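Putative flagellar hook-associated protein (Vibrio parahaemolyticus, PDB 3PWX) probably serves as a structural component of the bacterial flagellum, as a hook-associated member of the flagellin family. Local coordinates at residues R18-I23 against E213-V218; Q25-I30 against G209-N214; K52-I57 against T76-Y81; D159-E164 against A174-S179; G121-R126 against T141-L146. All blocks are in the same frame, centred on the assembly; numbering follows the deposited sequence.

Overall arrangement
Contacts 1 and 2 are neighbours, their centres 8 Å apart, and both join helix 7-61 to helix 172-223, the long helices near the two ends of the chain. Contact 3, where helix 7-61 meets helix 71-89, and contact 4, between helices 154-166 and 172-223, lie on the other side of the chain's centre; contact 4 is about 58 Å from contact 1, centre to centre. Contacts 3 and 4 touch through K79 and I162. Along the chain, contacts 3, 5 and 4 follow one another inside the loop closed by contacts 1 and 2. The result is an elongated helical rod, with the small strand-and-loop region of contact 5 beside it.

Contact 1: R18-I23 against E213-V218; sequences RENSAI and ENKLFV
I23 and V218 form the apolar centre of this contact, with I23 CD1 4.4 Å from V218 CG2. The same CD1 also sits 3.9 Å from N214 CB, and the two side chains cross at about a right angle. On one flank E19 reaches over, its CG anti to the backbone N (chi1 -176°) and the rest of the chain extended, and its OE2 comes 3.9 Å from V218 CG2. That OE2 and N214 ND2 are 3.8 Å apart, with carboxylate and amide planes turned 55° from each other. On the other flank the two ends of the N20 amide meet different aliphatic groups: OD1 lies 3.4 Å from K215 CG, while ND2 meets V218 CG1 at 3.6 Å. D219, one residue beyond 213-218, holds both polar ends on this flank, accepting a hydrogen bond from N20 ND2 at OD1 and forming a salt bridge with K215 NZ through OD2. Behind these side chains the two helix axes run 10.1 Å apart at 161°, nearly antiparallel. A thin apolar seam bordered by polar and charged side chains resembles an antiparallel coiled-coil pairing, consistent with the coiled coil predicted for 16-43 and with the paired terminal helices of flagellin-family proteins.

Contact 2: Q25-I30 against G209-N214; sequences QYQSNI and GAHSEN
Segments 25-30 and 209-214 are helical and run nearly antiparallel, their axes 10.2 Å apart at 155°, and Q27 and H211 bring their CA atoms closest, at 7.1 Å. H211 carries most of the contact, touching Y26, Q27 and I30. Its NE2 lies 3.3 Å from Y26 CB, and its CE1 approaches Y26 CD2. The imidazole and phenol planes are almost parallel, 8° apart, but slid so far that the rings barely overlap, with centroids 5.4 Å from each other. I30 CD1 meets the edge of the imidazole in its plane, 3.9 Å from H211 CD2. Q27 passes H211 in the opposite direction: CG packs 3.6 Å from H211 CB, and the extended chain carries NE2 to a weak hydrogen bond with S212 OG (3.4 Å). A second weak bond joins that NE2 to D208. On strand 127-131, H211 NE2 bonds to V130 O and N29 ND2 to T129 O. The bond to V130 O implies that NE2 carries a proton, and it helps to set the rotation of the buried imidazole, whose ring meets carbon atoms of 25-30. Packing around a polar ring thus joins the helices here, with a strand backbone oxygen as the ring's acceptor and a weak Q27-S212 bond beside it.

Contact 3: K52-I57 against T76-Y81; sequences KSMRDI and TELKSY
S53 lays its CB over one face of the Y81 ring, 3.5 Å from the centroid and 16° off the ring normal, a CH-pi contact displaced toward the rim near Y81 CZ. Its OG, anti to the carbonyl carbon, turns back to E49 O within its own helix and hydrogen-bonds there. At the edge of the same ring, near its plane, I57 CD1 comes within 4.0 Å of Y81 CE2, and it also packs 3.9 Å from E77 CB. Helices 7-61 and 71-89 form an antiparallel hairpin here, within the N-terminal helical region of the flagellin family, with axes 9.3 Å apart at 157°. The other branch of I57, CG2, slides alongside L78 and reaches its CG at 3.7 Å. M54, a selenomethionine, crosses L78 at about a right angle and puts CG 3.6 Å from L78 CD2. A turn about its CG-SE bond (chi3 -65°) puts CE 3.5 Å from Y81 CB. I158 of helix 154-166 packs on both M54 and L78, and I183 of helix 172-223 on M54, so this inner flank of the hairpin faces the rest of the helical bundle. R55, on the same helix, makes a salt bridge to D184 of helix 172-223.

Contact 4: D159-E164 against A174-S179; sequences DALIAE and AEVDAS
L161 drives its side chain between V176 and S179 of the facing helix. Its CB lies 3.3 Å from S179 OG, a close carbon-to-hydroxyl approach. CG, anti to the backbone N (chi1 178°), is still within 3.9 Å of that oxygen. Beyond the fork both branches stay near S179 OG, CD2 at 4.1 Å, and CD1 in addition packs 3.7 Å from V176 CG2, the two side chains crossing obliquely. CD1 also borders the backbone of helix 172-223 near E175. The hydroxyl beside L161 is well occupied, since S179 OG donates to E175 O one turn earlier, from 47° above the carbonyl plane, and that carbonyl takes S179 N as a second donor. Q157, just before 159-164, donates through NE2 to both S179 OG and E175 OE1, bridging the helices with its amide. E175 bends at chi2, and its carboxylate comes down beside A160, with OE2 3.5 Å from A160 CB. E164 meets E175 at about a right angle through the aliphatic CG atoms, while its own OE2 is bonded to S169 N in the connection between the helices. The acidic oxygens E164 OE1 and E175 OE2 are 5.0 Å apart, which may raise the proton affinity of one of them. With its axes 153° apart and a short connection between the helices, the whole is a tightly turned antiparallel helical hairpin at one end of the rod.

Contact 5: G121-R126 against T141-L146; sequences GNSDVR and TAQEIL
This contact sits at the capped start of the short helix 142-145, where the loop 121-126 folds across the first turn. T141 is the N-cap: its OG1, held between the backbone N and the carbonyl carbon (chi1 76°), accepts a hydrogen bond from E144 N at 3.0 Å. S123 leans on the same oxygen from the loop side, with CB 3.5 Å from T141 OG1. The carbonyl of N122 approaches the threonine too, and N122 O is 3.6 Å from T141 CB. A water bridges the two segments: it donates to N122 O at 2.6 Å and accepts from Q143 N at 2.9 Å, thereby serving a backbone N-H of the helix's first turn. Q143 places its CB 3.9 Å from N122 O. Within the loop, N122 OD1 receives D124 N at 3.0 Å, an Asx turn that bends the chain beside the helix start; the donor stands 45° out of the carbonyl plane. T103 OG1 is hydrogen-bonded to both N122 ND2 and D124 OD2, tying the two ends of the turn to one residue. N139 adds backbone-directed bonds to D124 O and R126 N. Behind the helix, I145 and L146 pack on F89 of helix 71-89 and on helix 172-223. The arrangement is that of a threonine-capped helix start faced by an Asx turn, in the strand-and-loop region that lies against the helical rod.

Contact 1: R18-I23 against E213-V218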
# COMPACT_ATOMS: atom_id res chain seq x y z
N ARG A 18 9.97 19.73 -11.63
CA ARG A 18 9.74 19.14 -10.31
C ARG A 18 8.68 18.03 -10.33
O ARG A 18 8.80 17.06 -9.59
CB ARG A 18 9.34 20.20 -9.31
CG ARG A 18 8.76 19.66 -8.03
CD ARG A 18 8.39 20.82 -7.10
NE ARG A 18 8.35 20.46 -5.68
CZ ARG A 18 8.48 21.34 -4.68
NH1 ARG A 18 8.71 22.62 -4.91
NH2 ARG A 18 8.44 20.92 -3.43
N GLU A 19 7.65 18.19 -11.16
CA GLU A 19 6.64 17.15 -11.32
C GLU A 19 7.21 15.98 -12.12
O GLU A 19 6.97 14.81 -11.81
CB GLU A 19 5.35 17.68 -11.96
CG GLU A 19 4.20 16.62 -12.06
CD GLU A 19 2.91 17.15 -12.72
OE1 GLU A 19 2.75 18.41 -12.91
OE2 GLU A 19 2.03 16.30 -13.05
N ASN A 20 8.00 16.29 -13.14
CA ASN A 20 8.72 15.27 -13.89
C ASN A 20 9.68 14.46 -13.03
O ASN A 20 9.70 13.25 -13.10
CB ASN A 20 9.43 15.92 -15.07
CG ASN A 20 9.45 15.06 -16.28
OD1 ASN A 20 9.66 13.84 -16.19
ND2 ASN A 20 9.23 15.66 -17.44
N SER A 21 10.41 15.13 -12.15
CA SER A 21 11.31 14.47 -11.22
C SER A 21 10.60 13.59 -10.17
O SER A 21 11.14 12.54 -9.78
CB SER A 21 12.19 15.49 -10.51
OG SER A 21 12.60 15.00 -9.24
N ALA A 22 9.40 13.99 -9.74
CA ALA A 22 8.62 13.16 -8.83
C ALA A 22 8.23 11.82 -9.49
O ALA A 22 8.59 10.75 -8.98
CB ALA A 22 7.39 13.92 -8.33
N ILE A 23 7.56 11.89 -10.63
CA ILE A 23 7.28 10.71 -11.46
C ILE A 23 8.49 9.78 -11.68
O ILE A 23 8.40 8.52 -11.51
CB ILE A 23 6.69 11.15 -12.80
CG1 ILE A 23 5.49 12.10 -12.58
CG2 ILE A 23 6.30 9.96 -13.66
CD1 ILE A 23 4.85 12.68 -13.91
N GLU A 213 2.11 7.66 -19.09
CA GLU A 213 1.20 8.64 -19.69
C GLU A 213 1.47 10.03 -19.12
O GLU A 213 1.75 10.98 -19.84
CB GLU A 213 -0.26 8.30 -19.40
CG GLU A 213 -0.65 6.85 -19.59
CD GLU A 213 -2.07 6.68 -20.14
OE1 GLU A 213 -2.33 5.62 -20.74
OE2 GLU A 213 -2.92 7.61 -20.01
N ASN A 214 1.36 10.13 -17.80
CA ASN A 214 1.58 11.38 -17.10
C ASN A 214 2.83 12.09 -17.54
O ASN A 214 2.78 13.28 -17.82
CB ASN A 214 1.69 11.11 -15.62
CG ASN A 214 0.60 11.76 -14.86
OD1 ASN A 214 -0.42 11.13 -14.56
ND2 ASN A 214 0.79 13.03 -14.54
N LYS A 215 3.94 11.36 -17.61
CA LYS A 215 5.20 11.88 -18.14
C LYS A 215 5.11 12.34 -19.60
O LYS A 215 5.81 13.26 -20.00
CB LYS A 215 6.33 10.86 -18.00
CG LYS A 215 7.67 11.50 -17.70
CD LYS A 215 8.84 10.53 -17.63
CE LYS A 215 9.21 9.97 -19.00
NZ LYS A 215 9.32 10.96 -20.12
N LEU A 216 4.26 11.71 -20.40
CA LEU A 216 4.00 12.24 -21.74
C LEU A 216 3.48 13.66 -21.70
O LEU A 216 4.07 14.55 -22.31
CB LEU A 216 3.01 11.41 -22.52
CG LEU A 216 3.62 10.75 -23.74
CD1 LEU A 216 2.64 9.71 -24.28
CD2 LEU A 216 4.03 11.79 -24.79
N PHE A 217 2.36 13.84 -21.00
CA PHE A 217 1.64 15.10 -21.01
C PHE A 217 2.62 16.10 -20.56
O PHE A 217 2.76 17.11 -21.21
CB PHE A 217 0.39 15.11 -20.12
CG PHE A 217 -0.59 14.02 -20.44
CD1 PHE A 217 -1.21 13.94 -21.71
CD2 PHE A 217 -0.89 13.02 -19.49
CE1 PHE A 217 -2.09 12.91 -22.01
CE2 PHE A 217 -1.81 11.99 -19.80
CZ PHE A 217 -2.39 11.94 -21.06
N VAL A 218 3.35 15.77 -19.49
CA VAL A 218 4.38 16.64 -18.95
C VAL A 218 5.48 16.99 -19.95
O VAL A 218 5.73 18.16 -20.14
CB VAL A 218 4.95 16.17 -17.57
CG1 VAL A 218 6.01 17.14 -17.02
CG2 VAL A 218 3.82 16.05 -16.54

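Contact 2: Q25-I30 against G209-N214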
# COMPACT_ATOMS: atom_id res chain seq x y z
N GLN A 25 10.95 9.52 -9.83
CA GLN A 25 11.24 8.86 -8.58
C GLN A 25 10.26 7.71 -8.29
O GLN A 25 10.69 6.61 -7.90
CB GLN A 25 11.29 9.84 -7.41
CG GLN A 25 12.14 9.25 -6.29
CD GLN A 25 11.92 9.96 -4.92
OE1 GLN A 25 11.67 9.29 -3.89
NE2 GLN A 25 12.02 11.31 -4.91
N TYR A 26 8.97 7.94 -8.48
CA TYR A 26 8.01 6.85 -8.28
C TYR A 26 8.33 5.69 -9.19
O TYR A 26 8.26 4.56 -8.77
CB TYR A 26 6.59 7.28 -8.52
CG TYR A 26 6.08 8.27 -7.50
CD1 TYR A 26 6.19 8.03 -6.14
CD2 TYR A 26 5.43 9.43 -7.91
CE1 TYR A 26 5.68 8.99 -5.16
CE2 TYR A 26 4.93 10.37 -6.95
CZ TYR A 26 5.08 10.13 -5.58
OH TYR A 26 4.54 11.03 -4.67
N GLN A 27 8.69 5.94 -10.44
CA GLN A 27 8.89 4.83 -11.34
C GLN A 27 10.15 4.09 -10.98
O GLN A 27 10.29 2.87 -11.28
CB GLN A 27 8.90 5.28 -12.79
CG GLN A 27 7.62 5.92 -13.22
CD GLN A 27 7.53 6.00 -14.72
OE1 GLN A 27 8.02 6.94 -15.31
NE2 GLN A 27 6.93 4.97 -15.36
N SER A 28 11.06 4.79 -10.32
CA SER A 28 12.25 4.14 -9.77
C SER A 28 11.94 3.31 -8.55
O SER A 28 12.60 2.31 -8.32
CB SER A 28 13.34 5.15 -9.44
OG SER A 28 14.34 4.51 -8.70
N ASN A 29 10.94 3.70 -7.75
CA ASN A 29 10.51 2.91 -6.60
C ASN A 29 9.86 1.64 -7.09
O ASN A 29 10.11 0.55 -6.56
CB ASN A 29 9.51 3.70 -5.75
CG ASN A 29 10.18 4.81 -4.95
OD1 ASN A 29 11.41 4.97 -4.96
ND2 ASN A 29 9.35 5.60 -4.24
N ILE A 30 9.03 1.78 -8.12
CA ILE A 30 8.33 0.65 -8.70
C ILE A 30 9.27 -0.40 -9.41
O ILE A 30 9.17 -1.61 -9.15
CB ILE A 30 7.30 1.16 -9.68
CG1 ILE A 30 6.34 2.12 -8.97
CG2 ILE A 30 6.59 0.01 -10.38
CD1 ILE A 30 5.20 2.54 -9.88
N GLY A 209 2.24 2.39 -15.72
CA GLY A 209 1.62 2.82 -16.98
C GLY A 209 0.99 4.22 -16.89
O GLY A 209 1.08 5.03 -17.82
N ALA A 210 0.35 4.49 -15.76
CA ALA A 210 -0.25 5.78 -15.53
C ALA A 210 0.82 6.88 -15.37
O ALA A 210 0.64 8.02 -15.86
CB ALA A 210 -1.14 5.70 -14.32
N HIS A 211 1.93 6.52 -14.71
CA HIS A 211 3.09 7.41 -14.57
C HIS A 211 3.71 7.71 -15.93
O HIS A 211 4.21 8.79 -16.17
CB HIS A 211 4.15 6.76 -13.70
CG HIS A 211 3.88 6.87 -12.23
ND1 HIS A 211 3.30 7.98 -11.66
CD2 HIS A 211 4.16 6.02 -11.21
CE1 HIS A 211 3.19 7.80 -10.36
NE2 HIS A 211 3.71 6.63 -10.05
N SER A 212 3.70 6.71 -16.82
CA SER A 212 4.25 6.89 -18.17
C SER A 212 3.44 7.86 -19.02
O SER A 212 4.01 8.79 -19.58
CB SER A 212 4.41 5.53 -18.87
OG SER A 212 5.63 4.92 -18.50
N GLU A 213 2.11 7.66 -19.09
CA GLU A 213 1.20 8.64 -19.69
C GLU A 213 1.47 10.03 -19.12
O GLU A 213 1.75 10.98 -19.84
CB GLU A 213 -0.26 8.30 -19.40
CG GLU A 213 -0.65 6.85 -19.59
CD GLU A 213 -2.07 6.68 -20.14
OE1 GLU A 213 -2.33 5.62 -20.74
OE2 GLU A 213 -2.92 7.61 -20.01
N ASN A 214 1.36 10.13 -17.80
CA ASN A 214 1.58 11.38 -17.10
C ASN A 214 2.83 12.09 -17.54
O ASN A 214 2.78 13.28 -17.82
CB ASN A 214 1.69 11.11 -15.62
CG ASN A 214 0.60 11.76 -14.86
OD1 ASN A 214 -0.42 11.13 -14.56
ND2 ASN A 214 0.79 13.03 -14.54

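Contact 3: K52-I57 against T76-Y81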
# COMPACT_ATOMS: atom_id res chain seq x y z
N LYS A 52 8.10 -30.46 -3.14
CA LYS A 52 7.75 -31.45 -4.13
C LYS A 52 8.64 -32.73 -3.97
O LYS A 52 8.12 -33.83 -3.78
CB LYS A 52 7.90 -30.77 -5.49
CG LYS A 52 7.48 -31.50 -6.65
CD LYS A 52 6.01 -31.80 -6.63
CE LYS A 52 5.73 -33.17 -7.28
NZ LYS A 52 6.66 -33.52 -8.43
N SER A 53 9.95 -32.57 -4.00
CA SER A 53 10.85 -33.71 -3.83
C SER A 53 10.66 -34.38 -2.48
O SER A 53 10.71 -35.61 -2.36
CB SER A 53 12.30 -33.30 -4.01
OG SER A 53 12.41 -32.42 -5.10
N MSE A 54 10.45 -33.58 -1.44
CA MSE A 54 10.25 -34.16 -0.14
C MSE A 54 8.96 -34.99 -0.20
O MSE A 54 8.94 -36.11 0.28
CB MSE A 54 10.23 -33.08 0.88
CG MSE A 54 9.87 -33.44 2.27
SE MSE A 54 10.12 -31.79 3.34
CE MSE A 54 12.04 -31.61 3.11
N ARG A 55 7.91 -34.49 -0.84
CA ARG A 55 6.67 -35.26 -0.88
C ARG A 55 6.79 -36.61 -1.68
O ARG A 55 6.17 -37.60 -1.32
CB ARG A 55 5.59 -34.41 -1.43
CG ARG A 55 4.23 -34.80 -1.06
CD ARG A 55 3.39 -34.04 -2.05
NE ARG A 55 1.95 -34.16 -1.87
CZ ARG A 55 1.11 -34.76 -2.73
NH1 ARG A 55 1.57 -35.34 -3.85
NH2 ARG A 55 -0.19 -34.75 -2.45
N ASP A 56 7.60 -36.62 -2.73
CA ASP A 56 7.78 -37.79 -3.56
C ASP A 56 8.50 -38.92 -2.82
O ASP A 56 8.24 -40.12 -3.07
CB ASP A 56 8.61 -37.39 -4.78
CG ASP A 56 7.81 -36.61 -5.81
OD1 ASP A 56 6.56 -36.48 -5.74
OD2 ASP A 56 8.48 -36.09 -6.71
N ILE A 57 9.40 -38.52 -1.92
CA ILE A 57 10.16 -39.43 -1.08
C ILE A 57 9.29 -40.06 0.00
O ILE A 57 9.32 -41.29 0.21
CB ILE A 57 11.37 -38.71 -0.42
CG1 ILE A 57 12.46 -38.42 -1.45
CG2 ILE A 57 11.89 -39.52 0.76
CD1 ILE A 57 13.42 -37.32 -1.01
N THR A 76 18.75 -39.16 4.25
CA THR A 76 19.67 -38.12 3.81
C THR A 76 19.04 -37.14 2.81
O THR A 76 19.24 -35.91 2.92
CB THR A 76 20.90 -38.78 3.15
OG1 THR A 76 21.44 -39.73 4.06
CG2 THR A 76 21.98 -37.77 2.76
N GLU A 77 18.29 -37.66 1.83
CA GLU A 77 17.67 -36.78 0.86
C GLU A 77 16.53 -35.92 1.46
O GLU A 77 16.37 -34.76 1.06
CB GLU A 77 17.24 -37.53 -0.39
CG GLU A 77 18.40 -37.91 -1.33
CD GLU A 77 18.63 -36.86 -2.43
OE1 GLU A 77 18.98 -35.69 -2.11
OE2 GLU A 77 18.47 -37.22 -3.63
N LEU A 78 15.79 -36.48 2.43
CA LEU A 78 14.83 -35.67 3.19
C LEU A 78 15.52 -34.55 3.93
O LEU A 78 15.14 -33.37 3.75
CB LEU A 78 13.98 -36.47 4.17
CG LEU A 78 12.85 -37.31 3.58
CD1 LEU A 78 12.30 -38.22 4.68
CD2 LEU A 78 11.72 -36.48 2.88
N LYS A 79 16.55 -34.90 4.69
CA LYS A 79 17.35 -33.89 5.36
C LYS A 79 17.92 -32.84 4.41
O LYS A 79 18.07 -31.73 4.82
CB LYS A 79 18.46 -34.51 6.20
CG LYS A 79 18.03 -35.09 7.56
CD LYS A 79 19.23 -35.82 8.22
CE LYS A 79 18.84 -36.58 9.49
NZ LYS A 79 19.97 -37.41 10.08
N SER A 80 18.21 -33.19 3.16
CA SER A 80 18.69 -32.22 2.17
C SER A 80 17.71 -31.16 1.80
O SER A 80 18.07 -29.98 1.80
CB SER A 80 19.07 -32.87 0.86
OG SER A 80 20.45 -32.77 0.75
N TYR A 81 16.50 -31.59 1.45
CA TYR A 81 15.40 -30.69 1.09
C TYR A 81 14.92 -29.88 2.30
O TYR A 81 14.64 -28.70 2.19
CB TYR A 81 14.27 -31.47 0.38
CG TYR A 81 14.75 -32.12 -0.93
CD1 TYR A 81 15.19 -31.31 -1.98
CD2 TYR A 81 14.79 -33.49 -1.10
CE1 TYR A 81 15.63 -31.84 -3.18
CE2 TYR A 81 15.25 -34.06 -2.32
CZ TYR A 81 15.66 -33.19 -3.36
OH TYR A 81 16.12 -33.58 -4.57

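Contact 4: D159-E164 against A174-S179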
# COMPACT_ATOMS: atom_id res chain seq x y z
N ASP A 159 10.86 -33.97 10.57
CA ASP A 159 11.77 -34.59 11.55
C ASP A 159 11.09 -35.70 12.35
O ASP A 159 11.70 -36.73 12.60
CB ASP A 159 12.44 -33.54 12.49
CG ASP A 159 13.72 -32.94 11.88
OD1 ASP A 159 14.17 -33.41 10.80
OD2 ASP A 159 14.30 -32.00 12.46
N ALA A 160 9.82 -35.50 12.71
CA ALA A 160 8.99 -36.59 13.27
C ALA A 160 8.87 -37.82 12.30
O ALA A 160 8.74 -38.99 12.72
CB ALA A 160 7.62 -36.09 13.70
N LEU A 161 8.88 -37.54 11.00
CA LEU A 161 8.80 -38.59 10.03
C LEU A 161 10.14 -39.31 9.94
O LEU A 161 10.17 -40.52 9.94
CB LEU A 161 8.29 -38.09 8.67
CG LEU A 161 8.30 -39.30 7.70
CD1 LEU A 161 7.13 -40.24 7.99
CD2 LEU A 161 8.34 -38.91 6.26
N ILE A 162 11.25 -38.57 9.89
CA ILE A 162 12.61 -39.11 9.91
C ILE A 162 12.87 -40.05 11.11
O ILE A 162 13.52 -41.07 10.99
CB ILE A 162 13.64 -37.95 9.89
CG1 ILE A 162 13.61 -37.25 8.52
CG2 ILE A 162 15.05 -38.46 10.29
CD1 ILE A 162 14.43 -36.00 8.39
N ALA A 163 12.35 -39.68 12.27
CA ALA A 163 12.39 -40.51 13.46
C ALA A 163 11.59 -41.78 13.20
O ALA A 163 12.07 -42.89 13.40
CB ALA A 163 11.82 -39.72 14.66
N GLU A 164 10.38 -41.63 12.69
CA GLU A 164 9.55 -42.78 12.36
C GLU A 164 10.18 -43.68 11.26
O GLU A 164 10.05 -44.92 11.31
CB GLU A 164 8.16 -42.28 11.99
CG GLU A 164 7.03 -43.27 12.07
CD GLU A 164 6.80 -43.89 13.45
OE1 GLU A 164 6.70 -43.20 14.48
OE2 GLU A 164 6.69 -45.12 13.47
N ALA A 174 0.59 -43.04 10.44
CA ALA A 174 -0.03 -41.82 10.88
C ALA A 174 0.93 -40.60 10.72
O ALA A 174 0.47 -39.49 10.34
CB ALA A 174 -0.50 -41.96 12.32
N GLU A 175 2.22 -40.78 11.01
CA GLU A 175 3.22 -39.72 10.77
C GLU A 175 3.35 -39.46 9.30
O GLU A 175 3.39 -38.28 8.87
CB GLU A 175 4.60 -40.07 11.31
CG GLU A 175 4.70 -40.00 12.81
CD GLU A 175 4.73 -38.59 13.36
OE1 GLU A 175 4.31 -37.63 12.69
OE2 GLU A 175 5.17 -38.44 14.52
N VAL A 176 3.43 -40.55 8.51
CA VAL A 176 3.38 -40.43 7.05
C VAL A 176 2.24 -39.49 6.61
O VAL A 176 2.48 -38.51 5.90
CB VAL A 176 3.34 -41.83 6.36
CG1 VAL A 176 2.86 -41.78 4.87
CG2 VAL A 176 4.70 -42.52 6.50
N ASP A 177 1.01 -39.78 7.04
CA ASP A 177 -0.17 -38.97 6.71
C ASP A 177 -0.08 -37.55 7.32
O ASP A 177 -0.50 -36.60 6.70
CB ASP A 177 -1.48 -39.69 7.08
CG ASP A 177 -1.78 -40.87 6.17
OD1 ASP A 177 -1.94 -40.67 4.91
OD2 ASP A 177 -1.89 -42.01 6.70
N ALA A 178 0.50 -37.39 8.50
CA ALA A 178 0.67 -36.01 9.00
C ALA A 178 1.68 -35.26 8.15
O ALA A 178 1.49 -34.08 7.84
CB ALA A 178 1.04 -35.98 10.48
N SER A 179 2.70 -36.00 7.71
CA SER A 179 3.76 -35.44 6.87
C SER A 179 3.30 -35.00 5.47
O SER A 179 3.72 -33.95 4.97
CB SER A 179 4.92 -36.41 6.77
OG SER A 179 5.32 -36.83 8.06

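Contact 5: G121-R126 against T141-L146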
# COMPACT_ATOMS: atom_id res chain seq x y z
N GLY A 121 11.40 -14.84 12.72
CA GLY A 121 10.92 -13.68 11.98
C GLY A 121 9.58 -13.32 12.59
O GLY A 121 8.99 -14.19 13.24
N ASN A 122 9.11 -12.09 12.39
CA ASN A 122 7.75 -11.72 12.77
C ASN A 122 6.97 -11.61 11.46
O ASN A 122 7.48 -12.01 10.41
CB ASN A 122 7.72 -10.42 13.64
CG ASN A 122 8.15 -9.14 12.85
OD1 ASN A 122 7.91 -9.05 11.65
ND2 ASN A 122 8.80 -8.21 13.50
N SER A 123 5.74 -11.09 11.47
CA SER A 123 4.97 -11.09 10.23
C SER A 123 4.52 -9.69 9.76
O SER A 123 3.48 -9.52 9.03
CB SER A 123 3.83 -12.09 10.35
OG SER A 123 2.86 -11.52 11.17
N ASP A 124 5.31 -8.69 10.16
CA ASP A 124 5.11 -7.32 9.79
C ASP A 124 5.30 -7.07 8.30
O ASP A 124 6.17 -7.67 7.65
CB ASP A 124 6.13 -6.47 10.54
CG ASP A 124 5.73 -6.24 11.98
OD1 ASP A 124 4.79 -6.93 12.44
OD2 ASP A 124 6.38 -5.39 12.65
N VAL A 125 4.56 -6.12 7.77
CA VAL A 125 4.74 -5.79 6.37
C VAL A 125 5.58 -4.55 6.29
O VAL A 125 5.49 -3.72 7.14
CB VAL A 125 3.35 -5.57 5.62
CG1 VAL A 125 2.58 -6.91 5.64
CG2 VAL A 125 2.56 -4.52 6.30
N ARG A 126 6.48 -4.48 5.32
CA ARG A 126 7.05 -3.23 4.91
C ARG A 126 6.30 -2.78 3.67
O ARG A 126 5.71 -3.63 2.89
CB ARG A 126 8.51 -3.42 4.49
CG ARG A 126 9.53 -3.49 5.62
CD ARG A 126 9.89 -4.90 5.96
NE ARG A 126 11.23 -5.31 5.53
CZ ARG A 126 11.45 -6.36 4.74
NH1 ARG A 126 12.70 -6.73 4.42
NH2 ARG A 126 10.43 -7.06 4.29
N THR A 141 6.38 -13.07 4.51
CA THR A 141 7.01 -13.57 5.71
C THR A 141 7.02 -15.08 5.89
O THR A 141 6.01 -15.74 5.66
CB THR A 141 6.54 -12.89 7.02
OG1 THR A 141 5.24 -13.37 7.40
CG2 THR A 141 6.60 -11.41 6.84
N ALA A 142 8.15 -15.58 6.36
CA ALA A 142 8.24 -17.01 6.75
C ALA A 142 7.17 -17.27 7.80
O ALA A 142 6.50 -18.27 7.78
CB ALA A 142 9.61 -17.31 7.29
N GLN A 143 6.96 -16.34 8.71
CA GLN A 143 6.01 -16.64 9.74
C GLN A 143 4.59 -16.82 9.28
O GLN A 143 3.89 -17.63 9.83
CB GLN A 143 6.06 -15.62 10.86
CG GLN A 143 5.05 -15.92 11.88
CD GLN A 143 5.51 -15.41 13.16
OE1 GLN A 143 6.34 -16.07 13.82
NE2 GLN A 143 5.04 -14.20 13.53
N GLU A 144 4.15 -16.07 8.28
CA GLU A 144 2.83 -16.31 7.73
C GLU A 144 2.81 -17.55 6.83
O GLU A 144 1.84 -18.34 6.88
CB GLU A 144 2.33 -15.06 6.99
CG GLU A 144 1.07 -15.33 6.20
CD GLU A 144 0.63 -14.11 5.39
OE1 GLU A 144 1.05 -12.96 5.74
OE2 GLU A 144 -0.17 -14.29 4.43
N ILE A 145 3.87 -17.76 6.06
CA ILE A 145 3.95 -18.89 5.10
C ILE A 145 4.05 -20.28 5.70
O ILE A 145 3.43 -21.27 5.20
CB ILE A 145 5.02 -18.61 4.01
CG1 ILE A 145 4.57 -17.37 3.16
CG2 ILE A 145 5.17 -19.76 3.13
CD1 ILE A 145 5.66 -16.74 2.32
N LEU A 146 4.80 -20.37 6.82
CA LEU A 146 5.03 -21.61 7.53
C LEU A 146 3.89 -21.96 8.51
O LEU A 146 3.79 -23.11 8.97
CB LEU A 146 6.38 -21.54 8.27
CG LEU A 146 7.59 -21.70 7.34
CD1 LEU A 146 8.94 -21.79 8.10
CD2 LEU A 146 7.49 -22.96 6.44
O HOH W 1 8.70 -14.23 9.65